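Local structure of ESX secretion system protein EccC (Thermomonospora curvata, 4NH0) at residues 924-936 against 1130-1143. The protein is a weak ATPase of the type VII (ESX) secretion system, which exports EsxA and EsxB, and might be its translocase subunit. Numbering follows the deposited sequence.
With ATP (adenosine-5'-triphosphate), chain F.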
loop_
_atom_site.group_PDB
_atom_site.type_symbol
_atom_site.label_atom_id
_atom_site.label_comp_id
_atom_site.label_asym_id
_atom_site.label_seq_id
_atom_site.Cartn_x
_atom_site.Cartn_y
_atom_site.Cartn_z
ATOM N N ILE A 924 -28.465 32.682 8.448
ATOM C CA ILE A 924 -29.347 31.716 9.091
ATOM C C ILE A 924 -28.575 30.491 9.560
ATOM O O ILE A 924 -29.089 29.677 10.323
ATOM C CB ILE A 924 -30.480 31.270 8.150
ATOM C CG1 ILE A 924 -29.906 30.591 6.907
ATOM C CG2 ILE A 924 -31.343 32.456 7.759
ATOM C CD1 ILE A 924 -30.956 30.122 5.930
ATOM N N GLY A 925 -27.335 30.365 9.102
ATOM C CA GLY A 925 -26.493 29.253 9.498
ATOM C C GLY A 925 -25.256 29.123 8.636
ATOM O O GLY A 925 -24.931 30.023 7.863
ATOM N N ILE A 926 -24.561 28.000 8.772
ATOM C CA ILE A 926 -23.365 27.738 7.982
ATOM C C ILE A 926 -23.507 26.433 7.208
ATOM O O ILE A 926 -24.179 25.506 7.658
ATOM C CB ILE A 926 -22.104 27.676 8.865
ATOM C CG1 ILE A 926 -22.222 26.553 9.896
ATOM C CG2 ILE A 926 -21.879 29.008 9.560
ATOM C CD1 ILE A 926 -20.989 26.376 10.746
ATOM N N ASP A 927 -22.877 26.366 6.040
ATOM C CA ASP A 927 -22.988 25.192 5.184
ATOM C C ASP A 927 -21.946 24.137 5.528
ATOM O O ASP A 927 -21.031 24.391 6.303
ATOM C CB ASP A 927 -22.866 25.588 3.710
ATOM C CG ASP A 927 -21.618 26.399 3.418
ATOM O OD1 ASP A 927 -20.727 26.470 4.288
ATOM O OD2 ASP A 927 -21.525 26.967 2.310
ATOM N N GLU A 928 -22.096 22.952 4.948
ATOM C CA GLU A 928 -21.152 21.868 5.175
ATOM C C GLU A 928 -19.913 22.043 4.308
ATOM O O GLU A 928 -18.834 21.557 4.641
ATOM C CB GLU A 928 -21.805 20.516 4.886
ATOM C CG GLU A 928 -20.940 19.319 5.248
ATOM C CD GLU A 928 -21.508 18.013 4.737
ATOM O OE1 GLU A 928 -21.961 17.975 3.575
ATOM O OE2 GLU A 928 -21.498 17.022 5.497
ATOM N N ASP A 929 -20.078 22.749 3.195
ATOM C CA ASP A 929 -19.027 22.866 2.191
ATOM C C ASP A 929 -17.765 23.532 2.728
ATOM O O ASP A 929 -16.672 22.979 2.618
ATOM C CB ASP A 929 -19.544 23.639 0.979
ATOM C CG ASP A 929 -18.646 23.490 -0.231
ATOM O OD1 ASP A 929 -18.827 22.514 -0.988
ATOM O OD2 ASP A 929 -17.758 24.346 -0.426
ATOM N N SER A 930 -17.916 24.719 3.307
ATOM C CA SER A 930 -16.767 25.477 3.789
ATOM C C SER A 930 -16.999 26.068 5.174
ATOM O O SER A 930 -16.197 26.870 5.649
ATOM C CB SER A 930 -16.423 26.594 2.802
ATOM O OG SER A 930 -17.548 27.416 2.551
ATOM N N LEU A 931 -18.096 25.667 5.809
ATOM C CA LEU A 931 -18.471 26.157 7.135
ATOM C C LEU A 931 -18.585 27.677 7.175
ATOM O O LEU A 931 -18.317 28.302 8.198
ATOM C CB LEU A 931 -17.471 25.679 8.191
ATOM C CG LEU A 931 -17.419 24.171 8.437
ATOM C CD1 LEU A 931 -16.413 23.842 9.521
ATOM C CD2 LEU A 931 -18.790 23.649 8.813
ATOM N N SER A 932 -18.988 28.262 6.053
ATOM C CA SER A 932 -19.166 29.704 5.955
ATOM C C SER A 932 -20.647 30.058 6.045
ATOM O O SER A 932 -21.498 29.256 5.669
ATOM C CB SER A 932 -18.559 30.228 4.651
ATOM O OG SER A 932 -18.977 29.451 3.545
ATOM N N PRO A 933 -20.960 31.258 6.560
ATOM C CA PRO A 933 -22.346 31.693 6.767
ATOM C C PRO A 933 -23.211 31.645 5.510
ATOM O O PRO A 933 -22.731 31.916 4.409
ATOM C CB PRO A 933 -22.185 33.137 7.248
ATOM C CG PRO A 933 -20.860 33.157 7.903
ATOM C CD PRO A 933 -19.998 32.242 7.087
ATOM N N VAL A 934 -24.481 31.297 5.690
ATOM C CA VAL A 934 -25.456 31.288 4.608
ATOM C C VAL A 934 -26.474 32.396 4.840
ATOM O O VAL A 934 -27.093 32.461 5.899
ATOM C CB VAL A 934 -26.174 29.931 4.501
ATOM C CG1 VAL A 934 -27.288 29.997 3.475
ATOM C CG2 VAL A 934 -25.184 28.836 4.147
ATOM N N TYR A 935 -26.647 33.264 3.850
ATOM C CA TYR A 935 -27.467 34.457 4.025
ATOM C C TYR A 935 -28.798 34.404 3.287
ATOM O O TYR A 935 -28.970 33.645 2.335
ATOM C CB TYR A 935 -26.697 35.698 3.565
ATOM C CG TYR A 935 -25.400 35.932 4.301
ATOM C CD1 TYR A 935 -25.383 36.567 5.533
ATOM C CD2 TYR A 935 -24.191 35.524 3.758
ATOM C CE1 TYR A 935 -24.200 36.784 6.206
ATOM C CE2 TYR A 935 -23.004 35.737 4.423
ATOM C CZ TYR A 935 -23.014 36.367 5.646
ATOM O OH TYR A 935 -21.831 36.580 6.310
ATOM N N LEU A 936 -29.735 35.226 3.747
ATOM C CA LEU A 936 -30.991 35.462 3.049
ATOM C C LEU A 936 -31.133 36.950 2.765
ATOM O O LEU A 936 -31.206 37.758 3.688
ATOM C CB LEU A 936 -32.180 34.965 3.868
ATOM C CG LEU A 936 -32.384 33.454 3.962
ATOM C CD1 LEU A 936 -33.617 33.142 4.789
ATOM C CD2 LEU A 936 -32.500 32.848 2.576
ATOM N N PHE A 1130 -30.268 23.694 2.002
ATOM C CA PHE A 1130 -30.579 25.037 1.533
ATOM C C PHE A 1130 -30.599 25.086 0.013
ATOM O O PHE A 1130 -29.598 24.794 -0.639
ATOM C CB PHE A 1130 -29.567 26.042 2.085
ATOM C CG PHE A 1130 -29.837 27.463 1.681
ATOM C CD1 PHE A 1130 -30.844 28.189 2.288
ATOM C CD2 PHE A 1130 -29.074 28.075 0.702
ATOM C CE1 PHE A 1130 -31.093 29.495 1.921
ATOM C CE2 PHE A 1130 -29.319 29.381 0.332
ATOM C CZ PHE A 1130 -30.329 30.091 0.942
ATOM N N VAL A 1131 -31.745 25.456 -0.549
ATOM C CA VAL A 1131 -31.888 25.538 -1.995
ATOM C C VAL A 1131 -32.045 26.981 -2.452
ATOM O O VAL A 1131 -32.980 27.675 -2.056
ATOM C CB VAL A 1131 -33.091 24.718 -2.494
ATOM C CG1 VAL A 1131 -33.327 24.972 -3.973
ATOM C CG2 VAL A 1131 -32.868 23.240 -2.233
ATOM N N GLU A 1132 -31.114 27.420 -3.288
ATOM C CA GLU A 1132 -31.138 28.761 -3.849
ATOM C C GLU A 1132 -30.978 28.646 -5.359
ATOM O O GLU A 1132 -30.397 27.675 -5.843
ATOM C CB GLU A 1132 -30.027 29.617 -3.236
ATOM C CG GLU A 1132 -30.052 31.084 -3.624
ATOM C CD GLU A 1132 -28.679 31.721 -3.544
ATOM O OE1 GLU A 1132 -27.813 31.182 -2.823
ATOM O OE2 GLU A 1132 -28.465 32.760 -4.203
ATOM N N ARG A 1133 -31.505 29.617 -6.099
ATOM C CA ARG A 1133 -31.411 29.605 -7.556
ATOM C C ARG A 1133 -29.957 29.515 -7.993
ATOM O O ARG A 1133 -29.612 28.739 -8.883
ATOM C CB ARG A 1133 -32.069 30.848 -8.157
ATOM C CG ARG A 1133 -32.025 30.892 -9.676
ATOM C CD ARG A 1133 -33.021 31.894 -10.236
ATOM N NE ARG A 1133 -32.737 33.259 -9.803
ATOM C CZ ARG A 1133 -31.829 34.043 -10.372
ATOM N NH1 ARG A 1133 -31.111 33.594 -11.392
ATOM N NH2 ARG A 1133 -31.634 35.274 -9.920
ATOM N N ARG A 1134 -29.110 30.316 -7.360
ATOM C CA ARG A 1134 -27.678 30.207 -7.573
ATOM C C ARG A 1134 -27.120 29.323 -6.473
ATOM O O ARG A 1134 -27.756 29.160 -5.431
ATOM C CB ARG A 1134 -27.023 31.585 -7.576
ATOM C CG ARG A 1134 -28.005 32.704 -7.880
ATOM C CD ARG A 1134 -27.340 33.887 -8.559
ATOM N NE ARG A 1134 -28.236 35.036 -8.629
ATOM C CZ ARG A 1134 -28.105 36.027 -9.501
ATOM N NH1 ARG A 1134 -27.111 36.008 -10.378
ATOM N NH2 ARG A 1134 -28.962 37.037 -9.497
ATOM N N SER A 1135 -25.958 28.726 -6.727
ATOM C CA SER A 1135 -25.319 27.766 -5.819
ATOM C C SER A 1135 -26.132 26.476 -5.653
ATOM O O SER A 1135 -25.623 25.483 -5.135
ATOM C CB SER A 1135 -25.057 28.396 -4.446
ATOM O OG SER A 1135 -26.264 28.594 -3.729
ATOM N N GLY A 1136 -27.384 26.494 -6.098
ATOM C CA GLY A 1136 -28.228 25.312 -6.095
ATOM C C GLY A 1136 -28.535 24.742 -4.726
ATOM O O GLY A 1136 -28.884 25.467 -3.796
ATOM N N THR A 1137 -28.410 23.424 -4.615
ATOM C CA THR A 1137 -28.677 22.722 -3.370
ATOM C C THR A 1137 -27.408 22.640 -2.534
ATOM O O THR A 1137 -26.324 22.394 -3.061
ATOM C CB THR A 1137 -29.223 21.309 -3.631
ATOM O OG1 THR A 1137 -30.346 21.389 -4.516
ATOM C CG2 THR A 1137 -29.656 20.647 -2.334
ATOM N N ARG A 1138 -27.547 22.851 -1.231
ATOM C CA ARG A 1138 -26.398 22.906 -0.342
ATOM C C ARG A 1138 -26.794 22.510 1.074
ATOM O O ARG A 1138 -27.752 23.045 1.628
ATOM C CB ARG A 1138 -25.797 24.309 -0.356
ATOM C CG ARG A 1138 -24.396 24.414 0.206
ATOM C CD ARG A 1138 -24.006 25.873 0.352
ATOM N NE ARG A 1138 -24.842 26.736 -0.474
ATOM C CZ ARG A 1138 -24.892 28.059 -0.361
ATOM N NH1 ARG A 1138 -24.154 28.677 0.549
ATOM N NH2 ARG A 1138 -25.684 28.765 -1.155
ATOM N N LEU A 1139 -26.061 21.567 1.655
ATOM C CA LEU A 1139 -26.340 21.120 3.014
ATOM C C LEU A 1139 -25.817 22.126 4.032
ATOM O O LEU A 1139 -24.625 22.427 4.063
ATOM C CB LEU A 1139 -25.724 19.745 3.267
ATOM C CG LEU A 1139 -25.917 19.182 4.675
ATOM C CD1 LEU A 1139 -27.391 19.029 4.993
ATOM C CD2 LEU A 1139 -25.197 17.855 4.826
ATOM N N ILE A 1140 -26.716 22.649 4.860
ATOM C CA ILE A 1140 -26.344 23.636 5.866
ATOM C C ILE A 1140 -26.828 23.247 7.257
ATOM O O ILE A 1140 -27.591 22.297 7.419
ATOM C CB ILE A 1140 -26.909 25.031 5.534
ATOM C CG1 ILE A 1140 -28.414 25.077 5.807
ATOM C CG2 ILE A 1140 -26.597 25.414 4.099
ATOM C CD1 ILE A 1140 -28.995 26.469 5.766
ATOM N N GLN A 1141 -26.375 23.994 8.257
ATOM C CA GLN A 1141 -26.840 23.830 9.628
ATOM C C GLN A 1141 -27.360 25.161 10.154
ATOM O O GLN A 1141 -26.614 26.132 10.233
ATOM C CB GLN A 1141 -25.719 23.307 10.524
ATOM C CG GLN A 1141 -26.045 23.340 12.006
ATOM C CD GLN A 1141 -26.953 22.208 12.432
ATOM O OE1 GLN A 1141 -26.979 21.150 11.808
ATOM N NE2 GLN A 1141 -27.705 22.427 13.503
ATOM N N THR A 1142 -28.641 25.208 10.502
ATOM C CA THR A 1142 -29.246 26.444 10.980
ATOM C C THR A 1142 -28.854 26.727 12.425
ATOM O O THR A 1142 -28.463 25.822 13.162
ATOM C CB THR A 1142 -30.779 26.404 10.866
ATOM O OG1 THR A 1142 -31.285 25.261 11.564
ATOM C CG2 THR A 1142 -31.195 26.322 9.413
ATOM N N ALA A 1143 -28.963 27.990 12.822
ATOM C CA ALA A 1143 -28.523 28.417 14.143
ATOM C C ALA A 1143 -29.633 28.321 15.183
ATOM O O ALA A 1143 -30.809 28.491 14.868
ATOM C CB ALA A 1143 -27.988 29.832 14.082
HETATM P PG ATP F . -43.042 21.411 16.177
HETATM O O1G ATP F . -42.979 22.021 17.555
HETATM O O2G ATP F . -43.463 19.963 16.149
HETATM O O3G ATP F . -43.727 22.283 15.155
HETATM P PB ATP F . -40.661 22.745 15.603
HETATM O O1B ATP F . -41.453 23.870 16.220
HETATM O O2B ATP F . -40.158 22.874 14.191
HETATM O O3B ATP F . -41.508 21.383 15.693
HETATM P PA ATP F . -38.688 23.659 17.326
HETATM O O1A ATP F . -38.074 24.603 16.326
HETATM O O2A ATP F . -39.687 24.186 18.325
HETATM O O3A ATP F . -39.372 22.453 16.514
HETATM O "O5'" ATP F . -37.504 22.915 18.115
HETATM C "C5'" ATP F . -37.732 21.669 18.765
HETATM C "C4'" ATP F . -36.421 21.224 19.395
HETATM O "O4'" ATP F . -35.395 21.252 18.403
HETATM C "C3'" ATP F . -36.004 22.167 20.510
HETATM O "O3'" ATP F . -35.997 21.469 21.758
HETATM C "C2'" ATP F . -34.603 22.629 20.170
HETATM O "O2'" ATP F . -33.706 22.272 21.225
HETATM C "C1'" ATP F . -34.220 21.900 18.893
HETATM N N9 ATP F . -33.726 22.867 17.881
HETATM C C8 ATP F . -34.477 23.785 17.245
HETATM N N7 ATP F . -33.729 24.514 16.379
HETATM C C5 ATP F . -32.466 24.062 16.456
HETATM C C6 ATP F . -31.176 24.391 15.810
HETATM N N6 ATP F . -31.086 25.378 14.887
HETATM N N1 ATP F . -30.090 23.676 16.173
HETATM C C2 ATP F . -30.167 22.694 17.089
HETATM N N3 ATP F . -31.304 22.342 17.713
HETATM C C4 ATP F . -32.469 22.978 17.447
#
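Two beta hairpins of the third FtsK ATPase domain join edge to edge here, strand 924-927 running antiparallel to strand 1136-1143 beside a bound ATP. Ile926 and Gln1141 form the hydrogen-bonded pair: Gln1141 N reaches Ile926 O at 2.7 Å, and Ile926 N returns a bond to Gln1141 O. Ala1143 N on Ile924 O and Glu928 N on Leu1139 O extend the ladder at its two ends. Gly925 CA makes a CA-H...O contact with Gln1141 O, 3.2 Å away.

Beside this seam the Phe1130 ring packs against the first hairpin. With CG anti to the backbone N (chi1 -178°), the ring extends to Val934, whose CG1 sits over the centre of one face, 3.7 Å from the centroid. Leu936 CD2 meets the ring edge at CE1, also 3.7 Å away, and Ile924 CD1 approaches obliquely. Cut back to alanine, Phe1130 would lose its ring, and Val934 CG1 and Leu936 CD2 would probably be left facing a gap between the hairpins. Val934's other methyl, CG2, touches Ile1140 CG2 at 3.7 Å.

Farther along, Arg1138 brings NH1 to within 3.6 Å of Asp927 OD2 in a salt bridge; the carboxylate approaches the guanidinium edge, with the two planes 59° apart. Asp927 OD1 accepts Ser932 N, tying the carboxylate to its own turn. Glu928 instead directs its carboxylate to Arg723.

At the other end Thr1142 O accepts ATP N6 at 3.2 Å, and Asn956 bonds Ala1143 O. This backbone contact to the adenine amino group is one side of the P-loop NTPase nucleotide site, whose Lys954, Glu951 and Asn956 also hold the ATP.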